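PDB 3GCG: L0028 (Mitochondria associated protein) from Escherichia coli, which is a bacterial effector that probably acts as a guanine nucleotide exchange factor for a small GTPase of the host cell. Local coordinates for residues Ser53-Arg58 against Phe150-Ile155; Asn85-Pro90 against Lys156-Asn161; Ser98-Phe103 against Gln140-Arg145. All coordinates share one frame; numbering follows the deposited sequence.

Contact 1. Residues Ser53-Arg58 against Phe150-Ile155; sequences SRTVNR and FKVSEI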
# COMPACT_ATOMS: atom_id res chain seq x y z
N SER B 53 -8.17 11.05 3.72
CA SER B 53 -8.78 9.81 4.22
C SER B 53 -7.79 9.02 5.04
O SER B 53 -8.15 8.41 6.05
CB SER B 53 -9.26 8.93 3.06
OG SER B 53 -10.34 9.53 2.37
N ARG B 54 -6.54 9.01 4.61
CA ARG B 54 -5.54 8.28 5.35
C ARG B 54 -5.28 9.00 6.67
O ARG B 54 -5.09 8.37 7.70
CB ARG B 54 -4.28 8.11 4.49
CG ARG B 54 -3.08 8.93 4.85
CD ARG B 54 -2.11 8.16 5.71
NE ARG B 54 -0.84 8.86 5.80
CZ ARG B 54 0.11 8.81 4.87
NH1 ARG B 54 -0.06 8.07 3.78
NH2 ARG B 54 1.22 9.53 5.01
N THR B 55 -5.29 10.34 6.64
CA THR B 55 -5.09 11.13 7.85
C THR B 55 -6.21 10.76 8.83
O THR B 55 -5.97 10.60 10.02
CB THR B 55 -5.17 12.66 7.56
OG1 THR B 55 -4.09 13.03 6.70
CG2 THR B 55 -5.05 13.46 8.84
N VAL B 56 -7.42 10.60 8.30
CA VAL B 56 -8.56 10.23 9.13
C VAL B 56 -8.38 8.81 9.68
O VAL B 56 -8.55 8.58 10.87
CB VAL B 56 -9.88 10.29 8.35
CG1 VAL B 56 -11.00 9.70 9.18
CG2 VAL B 56 -10.21 11.73 7.98
N ASN B 57 -8.03 7.87 8.81
CA ASN B 57 -7.83 6.49 9.24
C ASN B 57 -6.70 6.37 10.26
O ASN B 57 -6.75 5.53 11.15
CB ASN B 57 -7.54 5.59 8.05
CG ASN B 57 -8.79 5.01 7.45
OD1 ASN B 57 -9.64 4.50 8.16
ND2 ASN B 57 -8.91 5.08 6.13
N ARG B 58 -5.69 7.21 10.11
CA ARG B 58 -4.54 7.24 10.99
C ARG B 58 -4.99 7.68 12.38
O ARG B 58 -4.53 7.15 13.40
CB ARG B 58 -3.52 8.24 10.45
CG ARG B 58 -2.09 7.93 10.79
CD ARG B 58 -1.25 7.98 9.52
NE ARG B 58 -0.22 6.96 9.54
CZ ARG B 58 0.96 7.10 10.13
NH1 ARG B 58 1.29 8.23 10.74
NH2 ARG B 58 1.81 6.09 10.13
N PHE B 150 -7.75 22.20 3.93
CA PHE B 150 -7.74 22.07 5.39
C PHE B 150 -6.37 21.48 5.78
O PHE B 150 -5.81 20.68 5.04
CB PHE B 150 -8.87 21.15 5.85
CG PHE B 150 -10.09 21.88 6.36
CD1 PHE B 150 -10.04 22.62 7.54
CD2 PHE B 150 -11.30 21.83 5.65
CE1 PHE B 150 -11.16 23.30 8.01
CE2 PHE B 150 -12.43 22.51 6.12
CZ PHE B 150 -12.36 23.24 7.30
N LYS B 151 -5.84 21.88 6.94
CA LYS B 151 -4.54 21.40 7.42
C LYS B 151 -4.64 20.08 8.18
O LYS B 151 -5.69 19.75 8.72
CB LYS B 151 -3.89 22.44 8.33
CG LYS B 151 -3.46 23.71 7.61
CD LYS B 151 -2.96 24.74 8.61
CE LYS B 151 -2.36 25.95 7.91
NZ LYS B 151 -1.93 26.98 8.90
N VAL B 152 -3.54 19.35 8.23
CA VAL B 152 -3.51 18.06 8.92
C VAL B 152 -3.94 18.10 10.38
O VAL B 152 -4.69 17.22 10.82
CB VAL B 152 -2.11 17.41 8.83
CG1 VAL B 152 -2.06 16.15 9.69
CG2 VAL B 152 -1.80 17.06 7.39
N SER B 153 -3.48 19.10 11.12
CA SER B 153 -3.84 19.22 12.54
C SER B 153 -5.33 19.45 12.65
O SER B 153 -6.00 18.96 13.56
CB SER B 153 -3.10 20.39 13.18
OG SER B 153 -3.49 21.62 12.57
N GLU B 154 -5.86 20.22 11.70
CA GLU B 154 -7.28 20.50 11.69
C GLU B 154 -8.07 19.22 11.40
O GLU B 154 -9.01 18.88 12.11
CB GLU B 154 -7.57 21.58 10.64
CG GLU B 154 -6.65 22.79 10.78
CD GLU B 154 -7.06 23.96 9.90
OE1 GLU B 154 -7.27 23.74 8.68
OE2 GLU B 154 -7.17 25.08 10.42
N ILE B 155 -7.66 18.50 10.35
CA ILE B 155 -8.30 17.24 9.98
C ILE B 155 -8.33 16.30 11.19
O ILE B 155 -9.36 15.70 11.50
CB ILE B 155 -7.52 16.56 8.82
CG1 ILE B 155 -7.61 17.42 7.56
CG2 ILE B 155 -8.08 15.18 8.55
CD1 ILE B 155 -6.71 16.94 6.45
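Thr55 and Ile155 meet methyl to methyl between helix 41-67 and the first turn of helix 152-166. Thr55 is the side chain to follow. Thr55 CB already lies 4.0 Å from Ile155 CG2. Beyond CB the two branches part. CG2 stands anti to the backbone N and faces the other helix. Thr55 CG2 presses on Ile155 CG2 at 3.5 Å, tighter than usual for two carbons. Thr55 CG2 also reaches Val152 CG1, one helical turn before Ile155, at 4.1 Å. The other branch, OG1 (chi1 -64°), sits beside the backbone N and is hydrogen-bonded to the carbonyl O of Tyr51 in its own helix. The polar atom is thereby satisfied, and the methyl is left to do the packing.

The side chain of Ile155 crosses those of Thr55 and Val56 at about a right angle. Ile155 CG2 is the shared point; Val56 CG2 lies 4.1 Å from it. All four touching residues are buried. Ile155 also touches Ile52, and Val56 lies on Phe80 of helix 73-87, which extends the apolar layer.

The start of helix 152-166 is fixed by polar groups. Lys151 is the N-cap, and Lys151 N donates to Glu154 OE1 at 2.9 Å, almost straight at 176°. OE1 is met on its anti side, with the donor tilted from the carboxylate plane. Val152 N is bonded to Glu144 OE2 of helix 124-146. Two acidic side chains thus accept from backbone N-H groups at the head of a helix that packs in the all-helical fold of this effector family.

Contact 2. Residues Asn85-Pro90 against Lys156-Asn161; sequences NALQQP and KAITQN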
# COMPACT_ATOMS: atom_id res chain seq x y z
N ASN B 85 -18.63 15.81 5.90
CA ASN B 85 -19.49 16.99 5.94
C ASN B 85 -18.74 18.20 6.45
O ASN B 85 -18.84 19.28 5.88
CB ASN B 85 -20.71 16.76 6.84
CG ASN B 85 -21.58 15.61 6.38
OD1 ASN B 85 -21.70 15.35 5.18
ND2 ASN B 85 -22.21 14.93 7.33
N ALA B 86 -18.01 18.02 7.54
CA ALA B 86 -17.25 19.11 8.16
C ALA B 86 -16.22 19.72 7.22
O ALA B 86 -15.99 20.93 7.25
CB ALA B 86 -16.57 18.61 9.43
N LEU B 87 -15.60 18.89 6.39
CA LEU B 87 -14.58 19.36 5.45
C LEU B 87 -15.15 19.72 4.09
O LEU B 87 -14.49 20.40 3.30
CB LEU B 87 -13.52 18.28 5.26
CG LEU B 87 -12.69 17.82 6.46
CD1 LEU B 87 -11.72 16.71 6.02
CD2 LEU B 87 -11.94 19.00 7.03
N GLN B 88 -16.37 19.28 3.82
CA GLN B 88 -16.97 19.54 2.52
C GLN B 88 -16.00 18.98 1.50
O GLN B 88 -15.62 19.65 0.54
CB GLN B 88 -17.15 21.05 2.29
CG GLN B 88 -18.28 21.66 3.09
CD GLN B 88 -19.62 21.05 2.74
OE1 GLN B 88 -20.03 21.02 1.57
NE2 GLN B 88 -20.33 20.56 3.75
N GLN B 89 -15.60 17.74 1.73
CA GLN B 89 -14.66 17.06 0.84
C GLN B 89 -15.03 15.58 0.79
O GLN B 89 -15.25 14.95 1.83
CB GLN B 89 -13.23 17.19 1.39
CG GLN B 89 -12.13 17.34 0.33
CD GLN B 89 -11.97 18.78 -0.11
OE1 GLN B 89 -12.79 19.31 -0.86
NE2 GLN B 89 -10.91 19.42 0.37
N PRO B 90 -15.11 15.00 -0.42
CA PRO B 90 -15.45 13.58 -0.49
C PRO B 90 -14.28 12.76 0.07
O PRO B 90 -13.12 13.08 -0.17
CB PRO B 90 -15.65 13.35 -1.99
CG PRO B 90 -14.67 14.33 -2.60
CD PRO B 90 -14.90 15.57 -1.76
N LYS B 156 -7.19 16.19 11.87
CA LYS B 156 -7.07 15.34 13.06
C LYS B 156 -8.06 15.74 14.16
O LYS B 156 -8.73 14.89 14.74
CB LYS B 156 -5.66 15.42 13.64
CG LYS B 156 -4.60 14.65 12.88
CD LYS B 156 -3.30 14.57 13.70
CE LYS B 156 -2.25 13.72 13.00
NZ LYS B 156 -1.02 13.55 13.83
N ALA B 157 -8.11 17.04 14.46
CA ALA B 157 -9.00 17.56 15.50
C ALA B 157 -10.46 17.30 15.14
O ALA B 157 -11.24 16.82 15.96
CB ALA B 157 -8.75 19.06 15.69
N ILE B 158 -10.83 17.63 13.91
CA ILE B 158 -12.19 17.41 13.44
C ILE B 158 -12.55 15.93 13.60
O ILE B 158 -13.63 15.60 14.06
CB ILE B 158 -12.33 17.82 11.97
CG1 ILE B 158 -12.15 19.34 11.84
CG2 ILE B 158 -13.67 17.35 11.42
CD1 ILE B 158 -12.21 19.85 10.41
N THR B 159 -11.62 15.05 13.22
CA THR B 159 -11.85 13.61 13.33
C THR B 159 -12.02 13.20 14.80
O THR B 159 -12.95 12.46 15.13
CB THR B 159 -10.67 12.81 12.73
OG1 THR B 159 -10.53 13.15 11.34
CG2 THR B 159 -10.92 11.31 12.87
N GLN B 160 -11.13 13.68 15.66
CA GLN B 160 -11.19 13.38 17.09
C GLN B 160 -12.57 13.71 17.64
O GLN B 160 -13.14 12.97 18.44
CB GLN B 160 -10.13 14.19 17.86
CG GLN B 160 -8.71 13.71 17.67
CD GLN B 160 -7.70 14.54 18.45
OE1 GLN B 160 -7.57 15.75 18.25
NE2 GLN B 160 -6.97 13.88 19.35
N ASN B 161 -13.10 14.85 17.20
CA ASN B 161 -14.41 15.31 17.64
C ASN B 161 -15.50 14.41 17.08
O ASN B 161 -16.57 14.29 17.68
CB ASN B 161 -14.63 16.76 17.17
CG ASN B 161 -15.55 17.53 18.10
OD1 ASN B 161 -16.69 17.84 17.74
ND2 ASN B 161 -15.07 17.83 19.30
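Ile158 faces Ala86 and Leu87 with a different branch for each. The contact is helix-to-helix packing: the last turn of helix 73-87 lies against the middle of helix 152-166, within the all-helical fold. Ile158 is turned directly at the other helix. Its CG1 lies beside the backbone N (chi1 -67°), which leaves CG2 anti to it. Ile158 CG2 meets Ala86 CB at 3.7 Å. CG1 runs on extended to CD1. Ile158 CD1 reaches Leu87 CD2 at 3.5 Å, a tight carbon pair.

Leu87 comes in at a slant. Its CB does not point at Ile158, but the end of the side chain swings nearer, and the two side chains cross obliquely. Ala86 points straight across with its single methyl. Leu87 is buried, while Ala86 is exposed, so the contact runs from the interior out to the surface. On the inner side Leu87 also packs on Ile52 of helix 41-67. Thr159 touches Val56 of the same helix.

Just past Leu87 the helix ends in a Schellman motif. Gln88 is its C-prime residue, with positive phi. Gln89 N bonds to Glu84 O, and Gln88 N makes a weak bond to Asn85 O. The Gln88 side chain grips the same oxygen: Gln88 NE2 donates to Asn85 O at 2.9 Å, in the carbonyl plane on a lone pair, though bent at the hydrogen to 134°.

Contact 3. Residues Ser98-Phe103 against Gln140-Arg145; sequences SSIGHF and QEIFER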
# COMPACT_ATOMS: atom_id res chain seq x y z
N SER B 98 -0.67 7.58 0.37
CA SER B 98 -0.55 8.81 -0.40
C SER B 98 0.49 8.65 -1.50
O SER B 98 1.57 8.13 -1.26
CB SER B 98 -0.13 9.94 0.56
OG SER B 98 0.42 11.05 -0.12
N SER B 99 0.18 9.10 -2.71
CA SER B 99 1.16 8.96 -3.78
C SER B 99 2.29 9.96 -3.57
O SER B 99 3.33 9.85 -4.20
CB SER B 99 0.50 9.17 -5.15
OG SER B 99 0.14 10.52 -5.36
N ILE B 100 2.08 10.93 -2.69
CA ILE B 100 3.12 11.92 -2.40
C ILE B 100 4.23 11.24 -1.60
O ILE B 100 5.41 11.43 -1.88
CB ILE B 100 2.58 13.11 -1.55
CG1 ILE B 100 1.57 13.93 -2.35
CG2 ILE B 100 3.73 14.00 -1.12
CD1 ILE B 100 0.90 15.00 -1.52
N GLY B 101 3.84 10.46 -0.60
CA GLY B 101 4.82 9.76 0.21
C GLY B 101 5.54 8.72 -0.62
O GLY B 101 6.73 8.49 -0.45
N HIS B 102 4.81 8.07 -1.52
CA HIS B 102 5.43 7.06 -2.35
C HIS B 102 6.34 7.70 -3.38
O HIS B 102 7.39 7.14 -3.71
CB HIS B 102 4.36 6.20 -3.01
CG HIS B 102 3.76 5.19 -2.08
ND1 HIS B 102 4.52 4.24 -1.42
CD2 HIS B 102 2.49 4.99 -1.69
CE1 HIS B 102 3.73 3.50 -0.66
NE2 HIS B 102 2.49 3.93 -0.81
N PHE B 103 5.96 8.87 -3.86
CA PHE B 103 6.80 9.56 -4.82
C PHE B 103 8.16 9.88 -4.17
O PHE B 103 9.20 9.61 -4.75
CB PHE B 103 6.13 10.86 -5.27
CG PHE B 103 7.06 11.81 -5.95
CD1 PHE B 103 7.56 11.53 -7.21
CD2 PHE B 103 7.46 12.98 -5.31
CE1 PHE B 103 8.44 12.40 -7.84
CE2 PHE B 103 8.35 13.86 -5.93
CZ PHE B 103 8.84 13.57 -7.19
N GLN B 140 3.52 15.61 4.38
CA GLN B 140 2.53 16.41 5.08
C GLN B 140 2.78 17.87 4.73
O GLN B 140 1.85 18.64 4.50
CB GLN B 140 2.62 16.23 6.60
CG GLN B 140 1.65 17.12 7.35
CD GLN B 140 1.78 16.99 8.85
OE1 GLN B 140 1.57 15.92 9.42
NE2 GLN B 140 2.11 18.10 9.51
N GLU B 141 4.06 18.24 4.70
CA GLU B 141 4.44 19.60 4.37
C GLU B 141 4.07 19.90 2.92
O GLU B 141 3.60 20.99 2.60
CB GLU B 141 5.94 19.80 4.63
CG GLU B 141 6.34 19.49 6.08
CD GLU B 141 7.83 19.70 6.37
OE1 GLU B 141 8.68 19.13 5.66
OE2 GLU B 141 8.15 20.44 7.33
N ILE B 142 4.26 18.93 2.03
CA ILE B 142 3.94 19.10 0.62
C ILE B 142 2.44 19.20 0.41
O ILE B 142 1.97 19.94 -0.46
CB ILE B 142 4.49 17.95 -0.23
CG1 ILE B 142 6.00 18.11 -0.38
CG2 ILE B 142 3.81 17.92 -1.60
CD1 ILE B 142 6.65 17.06 -1.25
N PHE B 143 1.70 18.44 1.20
CA PHE B 143 0.25 18.44 1.12
C PHE B 143 -0.33 19.79 1.53
O PHE B 143 -1.16 20.37 0.82
CB PHE B 143 -0.33 17.35 2.03
CG PHE B 143 -1.83 17.40 2.15
CD1 PHE B 143 -2.64 17.00 1.09
CD2 PHE B 143 -2.43 17.85 3.32
CE1 PHE B 143 -4.02 17.06 1.18
CE2 PHE B 143 -3.82 17.91 3.44
CZ PHE B 143 -4.62 17.51 2.36
N GLU B 144 0.10 20.29 2.69
CA GLU B 144 -0.41 21.56 3.21
C GLU B 144 -0.06 22.80 2.40
O GLU B 144 -0.72 23.82 2.53
CB GLU B 144 0.06 21.74 4.66
CG GLU B 144 -0.37 20.59 5.56
CD GLU B 144 -0.02 20.82 7.01
OE1 GLU B 144 1.09 21.33 7.29
OE2 GLU B 144 -0.85 20.48 7.88
N ARG B 145 0.95 22.73 1.56
CA ARG B 145 1.32 23.89 0.75
C ARG B 145 0.60 23.91 -0.59
O ARG B 145 0.46 24.96 -1.21
CB ARG B 145 2.83 23.92 0.53
CG ARG B 145 3.61 23.89 1.83
CD ARG B 145 5.03 24.36 1.62
NE ARG B 145 5.74 24.46 2.89
CZ ARG B 145 6.94 25.02 3.03
NH1 ARG B 145 7.56 25.53 1.97
NH2 ARG B 145 7.51 25.07 4.22
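Phe143 turns its ring away from Ile100 and offers only its base to it. The ring is stacked with the rings of Tyr51, from helix 41-67, and Phe147. Ile100 approaches none of the ring atoms closely. Ile100 CD1 meets Phe143 CB at 4.4 Å, and the CA of Phe143 at a like distance.

The heart of the contact is aliphatic. Ile100 and Ile142 point at each other and slide past in opposite directions. Ile100 CG2 lies 4.0 Å from Ile142 CG2, and Ile100 CD1 lies 4.1 Å from Ile142 CG2. In both residues CG2 is anti to the backbone N, which carries it across the gap. The contact joins the first turn of helix 99-105 to the later part of helix 124-146. That first turn is also tied to the WxxxE motif that marks this effector family, formed here by Trp43 and Glu47 of helix 41-67. Ser99 OG is hydrogen-bonded to Glu47 OE2 and Trp43 NE1, and Ile100 touches Glu47. Ile142 also touches Thr24 of helix 20-32.

Ser98 is the N-cap of helix 99-105. Ser98 OG accepts from Ile100 N at 3.1 Å, with a bent angle of 139°, and is also hydrogen-bonded to Glu47 OE1.

Overall arrangement
Contacts 1 and 2 are neighbours, with centres about 8 Å apart. Both use helix 152-166: contact 1 sets its first turn on helix 41-67, and contact 2 sets its middle on helix 73-87. Their segments alternate along the chain. Contact 3 lies about 12 Å from contact 1 and 19 Å from contact 2, centre to centre, and is nested in sequence inside the loops both close. It joins helices 99-105 and 124-146. Contacts 1 and 3 touch through Val152 and Gln140, while contacts 2 and 3 do not touch. The last helix therefore returns to two early ones. A second protein packs on contacts 1 and 3 but not 2, so that side is its binding surface.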